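Local coordinates for general secretion pathway protein L (Vibrio parahaemolyticus, PDB 2W7V) that forms, as the periplasmic domain of a type II secretion component, a dimer, and probably helps assemble the inner-membrane platform used in protein export, at residues S5-L11 with Y34-G39; D26-S31 with I43-D49. All coordinates share one frame; numbering follows the deposited sequence.

Contact 1: residues S5-L11 with Y34-G39; sequences STDVAML and YDGQRG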
ATOM      1  N   SER A   5      -3.253 -16.310   8.292  1.00 34.25           N
ATOM      2  CA  SER A   5      -1.895 -15.792   8.600  1.00 34.17           C
ATOM      3  C   SER A   5      -1.622 -14.504   7.828  1.00 34.19           C
ATOM      4  O   SER A   5      -1.390 -13.458   8.435  1.00 34.33           O
ATOM      5  CB  SER A   5      -0.830 -16.845   8.273  1.00 34.22           C
ATOM      6  OG  SER A   5      -0.805 -17.144   6.887  1.00 33.95           O
ATOM      7  N   THR A   6      -1.662 -14.584   6.497  1.00 34.16           N
ATOM      8  CA  THR A   6      -1.317 -13.448   5.620  1.00 33.93           C
ATOM      9  C   THR A   6      -2.107 -13.526   4.301  1.00 34.01           C
ATOM     10  O   THR A   6      -2.150 -14.590   3.686  1.00 34.51           O
ATOM     11  CB  THR A   6       0.203 -13.444   5.340  1.00 33.82           C
ATOM     12  OG1 THR A   6       0.574 -12.248   4.666  1.00 32.95           O
ATOM     13  CG2 THR A   6       0.616 -14.657   4.498  1.00 34.27           C
ATOM     14  N   ASP A   7      -2.718 -12.417   3.862  1.00 33.92           N
ATOM     15  CA  ASP A   7      -3.600 -12.410   2.672  1.00 33.60           C
ATOM     16  C   ASP A   7      -2.952 -11.953   1.376  1.00 33.20           C
ATOM     17  O   ASP A   7      -3.035 -10.757   1.001  1.00 33.86           O
ATOM     18  CB  ASP A   7      -4.847 -11.554   2.874  1.00 33.65           C
ATOM     19  CG  ASP A   7      -5.848 -11.698   1.714  1.00 34.43           C
ATOM     20  OD1 ASP A   7      -5.418 -11.594   0.545  1.00 31.54           O
ATOM     21  OD2 ASP A   7      -7.063 -11.942   1.972  1.00 36.11           O
ATOM     22  N   VAL A   8      -2.418 -12.943   0.672  1.00 31.54           N
ATOM     23  CA  VAL A   8      -1.752 -12.801  -0.615  1.00 30.55           C
ATOM     24  C   VAL A   8      -2.636 -12.356  -1.788  1.00 30.05           C
ATOM     25  O   VAL A   8      -2.139 -11.691  -2.700  1.00 30.13           O
ATOM     26  CB  VAL A   8      -1.082 -14.155  -0.998  1.00 30.76           C
ATOM     27  CG1 VAL A   8      -1.027 -14.333  -2.498  1.00 30.53           C
ATOM     28  CG2 VAL A   8       0.295 -14.259  -0.365  1.00 30.54           C
ATOM     29  N   ALA A   9      -3.909 -12.757  -1.811  1.00 29.25           N
ATOM     30  CA  ALA A   9      -4.826 -12.333  -2.897  1.00 28.70           C
ATOM     31  C   ALA A   9      -5.074 -10.822  -2.866  1.00 27.33           C
ATOM     32  O   ALA A   9      -4.980 -10.141  -3.876  1.00 28.41           O
ATOM     33  CB  ALA A   9      -6.137 -13.105  -2.852  1.00 28.64           C
HETATM   34  N   MSE A  10      -5.334 -10.285  -1.693  1.00 25.39           N
HETATM   35  CA  MSE A  10      -5.393  -8.839  -1.546  1.00 23.50           C
HETATM   36  C   MSE A  10      -4.058  -8.130  -1.876  1.00 21.69           C
HETATM   37  O   MSE A  10      -4.057  -7.082  -2.490  1.00 21.19           O
HETATM   38  CB  MSE A  10      -5.864  -8.479  -0.140  1.00 23.52           C
HETATM   39  CG  MSE A  10      -6.061  -6.979   0.040  1.00 27.43           C
HETATM   40 SE   MSE A  10      -7.514  -6.124  -0.991  1.00 38.43          SE
HETATM   41  CE  MSE A  10      -8.983  -7.033  -0.163  1.00 30.94           C
ATOM     42  N   LEU A  11      -2.942  -8.708  -1.469  1.00 20.00           N
ATOM     43  CA  LEU A  11      -1.641  -8.167  -1.829  1.00 19.72           C
ATOM     44  C   LEU A  11      -1.480  -8.069  -3.349  1.00 18.99           C
ATOM     45  O   LEU A  11      -1.040  -7.066  -3.869  1.00 17.09           O
ATOM     46  CB  LEU A  11      -0.522  -9.015  -1.210  1.00 19.34           C
ATOM     47  CG  LEU A  11       0.897  -8.454  -1.237  1.00 18.41           C
ATOM     48  CD1 LEU A  11       0.946  -7.119  -0.549  1.00 15.40           C
ATOM     49  CD2 LEU A  11       1.817  -9.432  -0.549  1.00 18.63           C
ATOM     50  N   TYR A  34      -2.036  -1.527   3.618  1.00 15.13           N
ATOM     51  CA  TYR A  34      -2.342  -2.958   3.589  1.00 15.82           C
ATOM     52  C   TYR A  34      -1.972  -3.643   4.902  1.00 16.34           C
ATOM     53  O   TYR A  34      -0.831  -3.477   5.415  1.00 16.09           O
ATOM     54  CB  TYR A  34      -1.577  -3.634   2.455  1.00 15.46           C
ATOM     55  CG  TYR A  34      -1.599  -5.142   2.447  1.00 14.78           C
ATOM     56  CD1 TYR A  34      -2.707  -5.861   1.983  1.00 16.99           C
ATOM     57  CD2 TYR A  34      -0.486  -5.868   2.871  1.00 13.72           C
ATOM     58  CE1 TYR A  34      -2.695  -7.274   1.971  1.00 13.28           C
ATOM     59  CE2 TYR A  34      -0.472  -7.221   2.870  1.00 12.99           C
ATOM     60  CZ  TYR A  34      -1.563  -7.933   2.429  1.00 12.06           C
ATOM     61  OH  TYR A  34      -1.459  -9.309   2.467  1.00 12.53           O
ATOM     62  N   ASP A  35      -2.931  -4.424   5.414  1.00 16.66           N
ATOM     63  CA  ASP A  35      -2.776  -5.244   6.618  1.00 17.13           C
ATOM     64  C   ASP A  35      -3.013  -6.698   6.169  1.00 17.46           C
ATOM     65  O   ASP A  35      -4.140  -7.109   5.893  1.00 17.50           O
ATOM     66  CB  ASP A  35      -3.782  -4.768   7.684  1.00 17.38           C
ATOM     67  CG  ASP A  35      -3.856  -5.652   8.900  1.00 17.96           C
ATOM     68  OD1 ASP A  35      -3.069  -6.599   9.082  1.00 21.25           O
ATOM     69  OD2 ASP A  35      -4.736  -5.367   9.723  1.00 24.39           O
ATOM     70  N   GLY A  36      -1.938  -7.463   6.065  1.00 17.79           N
ATOM     71  CA  GLY A  36      -2.015  -8.815   5.541  1.00 17.87           C
ATOM     72  C   GLY A  36      -2.751  -9.774   6.442  1.00 17.94           C
ATOM     73  O   GLY A  36      -3.346 -10.749   5.975  1.00 18.37           O
ATOM     74  N   GLN A  37      -2.776  -9.465   7.731  1.00 17.51           N
ATOM     75  CA  GLN A  37      -3.360 -10.356   8.711  1.00 17.21           C
ATOM     76  C   GLN A  37      -4.869 -10.247   8.596  1.00 16.93           C
ATOM     77  O   GLN A  37      -5.575 -11.261   8.611  1.00 16.19           O
ATOM     78  CB  GLN A  37      -2.838 -10.018  10.116  1.00 17.70           C
ATOM     79  CG  GLN A  37      -1.394  -9.457  10.072  1.00 20.42           C
ATOM     80  CD  GLN A  37      -0.439 -10.069  11.065  1.00 22.22           C
ATOM     81  OE1 GLN A  37      -0.579 -11.226  11.487  1.00 22.68           O
ATOM     82  NE2 GLN A  37       0.577  -9.296  11.417  1.00 25.02           N
ATOM     83  N   ARG A  38      -5.353  -9.011   8.443  1.00 16.39           N
ATOM     84  CA  ARG A  38      -6.769  -8.758   8.191  1.00 15.99           C
ATOM     85  C   ARG A  38      -7.102  -8.904   6.722  1.00 15.48           C
ATOM     86  O   ARG A  38      -8.235  -9.006   6.369  1.00 16.15           O
ATOM     87  CB  ARG A  38      -7.170  -7.360   8.673  1.00 15.75           C
ATOM     88  CG  ARG A  38      -7.216  -7.182  10.194  1.00 15.01           C
ATOM     89  CD  ARG A  38      -7.788  -5.810  10.593  1.00 16.16           C
ATOM     90  NE  ARG A  38      -8.505  -5.833  11.874  1.00 17.84           N
ATOM     91  CZ  ARG A  38      -9.791  -6.187  12.044  1.00 18.28           C
ATOM     92  NH1 ARG A  38     -10.562  -6.554  11.015  1.00 18.92           N
ATOM     93  NH2 ARG A  38     -10.321  -6.168  13.260  1.00 16.91           N
ATOM     94  N   GLY A  39      -6.127  -8.890   5.841  1.00 16.09           N
ATOM     95  CA  GLY A  39      -6.426  -8.794   4.375  1.00 16.08           C
ATOM     96  C   GLY A  39      -7.250  -7.597   3.932  1.00 15.25           C
ATOM     97  O   GLY A  39      -8.094  -7.699   3.059  1.00 15.11           O
TER
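Tyr34 reaches from the end of its strand into the first turn of the helix that starts at Val8. Its CG stands anti to the backbone N (chi1 170°), which carries the ring up to the helix, where CD1 of Leu11 makes a CH-pi contact over one face, 4.0 Å from the ring centroid. CG of Met10, a selenomethionine, meets the ring edge in plane, 3.9 Å from CE1. The hydroxyl OH donates to Asp7 O at 2.6 Å, coming from above the carbonyl plane; the same oxygen also accepts from Leu11 N, so two donors grip it. A tyrosine suits this place, pairing an apolar ring with a polar tip. Gly36, without a side chain, lays its N over the rim of the opposite ring face, and its O accepts from Asp7 N at 2.8 Å. Gly39, with positive phi, packs its bare CA 3.5 Å from Asp7 CB. Asp7 is thus held from several sides while its OD1 takes Met10 N at 2.6 Å on the syn side; its OD2 also forms a salt bridge with Arg86. This is a helix N-cap, with Asp7 as the capping residue, docked on the turn of a beta hairpin.

Contact 2: residues D26-S31 with I43-D49; sequences DLEITS and IHARSSD. With EDO (1,2-ethanediol), chain C.
The guanidinium of Arg46 and the carboxylate of Glu28 meet with their planes 67° apart, OE2 lying oblique to the guanidinium and 2.7 Å from NH2 in a salt bridge whose hydrogen bond is weak. The two side chains run side by side in the same direction, while the Thr30 side chain crosses Arg46 at about a right angle, its CG2 3.6 Å from NE. Ser31 OG likewise approaches the His44 ring obliquely. The long, charged Glu28 and Arg46 suit their shared, partly exposed face, where they pack on Thr6 and Ser5 of the second subunit. Ile29 and small Ala45 share the other face, CB of Ala45 meeting CD1 of Ile29 at 3.6 Å; CD1 of Leu27 also reaches that CB, and Ile43 CG2 packs on Ile29. Between the strands Glu28 and Arg46 exchange two backbone bonds, N to O, each 2.9 Å. At the hairpin's open end Ser47, its OG anti to the backbone N (chi1 -178°), donates to Asp26 O at 2.6 Å and accepts from Asp49 N, an ST turn. Thr30 N donates to His44 O at 3.1 Å and Ser31 N adds a weak bond to that oxygen: a classic beta bulge in an antiparallel hairpin.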
ATOM      1  N   ASP A  26      -9.599  14.739  -9.401  1.00  7.35           N
ATOM      2  CA  ASP A  26      -9.795  15.531  -8.203  1.00  7.96           C
ATOM      3  C   ASP A  26      -9.892  14.577  -6.984  1.00  8.47           C
ATOM      4  O   ASP A  26     -10.633  14.838  -6.032  1.00  7.70           O
ATOM      5  CB  ASP A  26     -11.048  16.424  -8.382  1.00  7.74           C
ATOM      6  CG  ASP A  26     -11.191  17.519  -7.298  1.00  7.91           C
ATOM      7  OD1 ASP A  26     -10.250  17.713  -6.504  1.00  8.12           O
ATOM      8  OD2 ASP A  26     -12.255  18.193  -7.250  1.00  5.36           O
ATOM      9  N   LEU A  27      -9.159  13.458  -7.043  1.00  8.52           N
ATOM     10  CA  LEU A  27      -9.018  12.571  -5.898  1.00  9.49           C
ATOM     11  C   LEU A  27      -7.552  12.339  -5.567  1.00  9.93           C
ATOM     12  O   LEU A  27      -6.883  11.628  -6.264  1.00 11.24           O
ATOM     13  CB  LEU A  27      -9.701  11.203  -6.127  1.00  9.11           C
ATOM     14  CG  LEU A  27      -9.911  10.328  -4.874  1.00  8.84           C
ATOM     15  CD1 LEU A  27     -10.894  10.929  -3.890  1.00  4.48           C
ATOM     16  CD2 LEU A  27     -10.323   8.888  -5.197  1.00  9.21           C
ATOM     17  N   GLU A  28      -7.096  12.878  -4.460  1.00 10.10           N
ATOM     18  CA  GLU A  28      -5.714  12.732  -4.044  1.00 11.03           C
ATOM     19  C   GLU A  28      -5.616  11.693  -2.960  1.00 10.21           C
ATOM     20  O   GLU A  28      -6.207  11.872  -1.943  1.00 10.05           O
ATOM     21  CB  GLU A  28      -5.297  14.067  -3.462  1.00 10.81           C
ATOM     22  CG  GLU A  28      -3.894  14.427  -3.625  1.00 13.73           C
ATOM     23  CD  GLU A  28      -3.710  15.934  -3.507  1.00 13.85           C
ATOM     24  OE1 GLU A  28      -4.470  16.681  -4.169  1.00 16.06           O
ATOM     25  OE2 GLU A  28      -2.829  16.345  -2.740  1.00 17.26           O
ATOM     26  N   ILE A  29      -4.819  10.643  -3.156  1.00 10.65           N
ATOM     27  CA  ILE A  29      -4.522   9.650  -2.111  1.00 10.52           C
ATOM     28  C   ILE A  29      -3.415  10.139  -1.199  1.00  9.83           C
ATOM     29  O   ILE A  29      -2.287  10.255  -1.609  1.00 10.27           O
ATOM     30  CB  ILE A  29      -4.137   8.271  -2.708  1.00 10.32           C
ATOM     31  CG1 ILE A  29      -5.172   7.864  -3.754  1.00 12.01           C
ATOM     32  CG2 ILE A  29      -4.022   7.164  -1.599  1.00  8.33           C
ATOM     33  CD1 ILE A  29      -6.625   7.958  -3.312  1.00 12.27           C
ATOM     34  N   THR A  30      -3.757  10.451   0.044  1.00  9.88           N
ATOM     35  CA  THR A  30      -2.785  10.906   1.016  1.00  9.50           C
ATOM     36  C   THR A  30      -2.111   9.731   1.768  1.00  9.89           C
ATOM     37  O   THR A  30      -0.939   9.809   2.163  1.00  8.81           O
ATOM     38  CB  THR A  30      -3.435  11.867   1.998  1.00  9.56           C
ATOM     39  OG1 THR A  30      -4.518  11.221   2.631  1.00 10.12           O
ATOM     40  CG2 THR A  30      -3.960  13.100   1.283  1.00  8.73           C
ATOM     41  N   SER A  31      -2.831   8.624   1.952  1.00 10.53           N
ATOM     42  CA  SER A  31      -2.170   7.426   2.459  1.00 10.88           C
ATOM     43  C   SER A  31      -2.938   6.180   2.172  1.00 10.46           C
ATOM     44  O   SER A  31      -4.106   6.216   1.925  1.00 10.16           O
ATOM     45  CB  SER A  31      -1.960   7.506   3.974  1.00 10.93           C
ATOM     46  OG  SER A  31      -3.129   7.111   4.652  1.00 11.81           O
ATOM     47  N   ILE A  43      -7.553   3.304   2.836  1.00 11.98           N
ATOM     48  CA  ILE A  43      -7.136   4.401   2.006  1.00 12.28           C
ATOM     49  C   ILE A  43      -7.670   5.720   2.525  1.00 12.46           C
ATOM     50  O   ILE A  43      -8.847   5.843   2.709  1.00 13.55           O
ATOM     51  CB  ILE A  43      -7.736   4.211   0.586  1.00 12.07           C
ATOM     52  CG1 ILE A  43      -7.198   2.906  -0.074  1.00 12.17           C
ATOM     53  CG2 ILE A  43      -7.378   5.393  -0.292  1.00 12.25           C
ATOM     54  CD1 ILE A  43      -8.035   2.405  -1.263  1.00 11.38           C
ATOM     55  N   HIS A  44      -6.823   6.715   2.742  1.00 11.80           N
ATOM     56  CA  HIS A  44      -7.313   8.049   2.963  1.00 12.40           C
ATOM     57  C   HIS A  44      -7.083   8.851   1.696  1.00 11.43           C
ATOM     58  O   HIS A  44      -6.098   8.654   1.025  1.00 11.33           O
ATOM     59  CB  HIS A  44      -6.658   8.740   4.159  1.00 12.75           C
ATOM     60  CG  HIS A  44      -6.809   7.997   5.450  1.00 14.57           C
ATOM     61  ND1 HIS A  44      -6.084   8.321   6.584  1.00 17.03           N
ATOM     62  CD2 HIS A  44      -7.561   6.921   5.782  1.00 15.95           C
ATOM     63  CE1 HIS A  44      -6.402   7.478   7.556  1.00 19.16           C
ATOM     64  NE2 HIS A  44      -7.302   6.626   7.095  1.00 15.40           N
ATOM     65  N   ALA A  45      -8.039   9.721   1.357  1.00 11.35           N
ATOM     66  CA  ALA A  45      -7.963  10.608   0.193  1.00 10.60           C
ATOM     67  C   ALA A  45      -8.643  11.949   0.480  1.00 10.20           C
ATOM     68  O   ALA A  45      -9.344  12.130   1.474  1.00  9.62           O
ATOM     69  CB  ALA A  45      -8.587   9.914  -1.051  1.00  9.89           C
ATOM     70  N   ARG A  46      -8.408  12.909  -0.398  1.00 10.21           N
ATOM     71  CA  ARG A  46      -9.049  14.222  -0.316  1.00 10.08           C
ATOM     72  C   ARG A  46      -9.372  14.777  -1.692  1.00  9.05           C
ATOM     73  O   ARG A  46      -8.762  14.435  -2.692  1.00  8.29           O
ATOM     74  CB  ARG A  46      -8.154  15.207   0.417  1.00 10.17           C
ATOM     75  CG  ARG A  46      -6.813  15.351  -0.228  1.00 10.87           C
ATOM     76  CD  ARG A  46      -5.981  16.304   0.518  1.00 13.54           C
ATOM     77  NE  ARG A  46      -4.632  16.370  -0.019  1.00 16.09           N
ATOM     78  CZ  ARG A  46      -3.775  17.354   0.238  1.00 18.88           C
ATOM     79  NH1 ARG A  46      -4.138  18.401   0.978  1.00 21.82           N
ATOM     80  NH2 ARG A  46      -2.553  17.319  -0.283  1.00 19.01           N
ATOM     81  N   SER A  47     -10.353  15.662  -1.708  1.00  9.71           N
ATOM     82  CA  SER A  47     -10.836  16.271  -2.918  1.00  9.49           C
ATOM     83  C   SER A  47     -11.312  17.669  -2.577  1.00  9.40           C
ATOM     84  O   SER A  47     -11.277  18.062  -1.420  1.00  8.67           O
ATOM     85  CB  SER A  47     -11.995  15.432  -3.436  1.00  9.82           C
ATOM     86  OG  SER A  47     -12.520  15.927  -4.646  1.00  8.01           O
ATOM     87  N   SER A  48     -11.726  18.405  -3.609  1.00  9.78           N
ATOM     88  CA  SER A  48     -12.430  19.683  -3.474  1.00 10.16           C
ATOM     89  C   SER A  48     -13.947  19.501  -3.303  1.00  9.64           C
ATOM     90  O   SER A  48     -14.658  20.445  -2.996  1.00  8.39           O
ATOM     91  CB  SER A  48     -12.163  20.556  -4.707  1.00 10.69           C
ATOM     92  OG  SER A  48     -12.707  19.966  -5.886  1.00 13.14           O
ATOM     93  N   ASP A  49     -14.420  18.275  -3.488  1.00  9.72           N
ATOM     94  CA  ASP A  49     -15.848  17.982  -3.449  1.00 10.06           C
ATOM     95  C   ASP A  49     -16.132  16.530  -3.088  1.00  9.30           C
ATOM     96  O   ASP A  49     -15.228  15.725  -3.046  1.00  9.63           O
ATOM     97  CB  ASP A  49     -16.438  18.293  -4.825  1.00 10.41           C
ATOM     98  CG  ASP A  49     -17.945  18.251  -4.832  1.00 13.04           C
ATOM     99  OD1 ASP A  49     -18.597  18.758  -3.865  1.00 14.88           O
ATOM    100  OD2 ASP A  49     -18.472  17.676  -5.806  1.00 17.34           O
TER
HETATM  101  C1  EDO C1405      -6.417  11.863 -10.018  1.00 48.19           C
HETATM  102  O1  EDO C1405      -6.548  11.211 -11.263  1.00 49.67           O
HETATM  103  C2  EDO C1405      -5.822  10.841  -9.060  1.00 49.19           C
HETATM  104  O2  EDO C1405      -6.783  10.009  -8.429  1.00 40.24           O
HETATM  105  O   HOH W   1      -6.586  12.957   3.419  1.00 52.51           O

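From the N terminus the chain passes through 5-11 and a second helix, 17-22, then enters the hairpin at 26-31. It reaches 34-39 at the far end of the first strand, where contact 1 closes a loop of 22 residues that holds the end of helix 8-13 and all of helix 17-22. The return strand then makes contact 2 at 43-49, closing an 11-residue loop that takes in the strand ends and the turn, 34-39 among them. The segments alternate along the chain, so the two closures cross. Contact 1 fixes the opening helix to the hairpin turn, whereas contact 2 zips up the open end, their centres about 23 Å apart. Strand 28-35 serves both, and it pairs with the second subunit, which each contact touches.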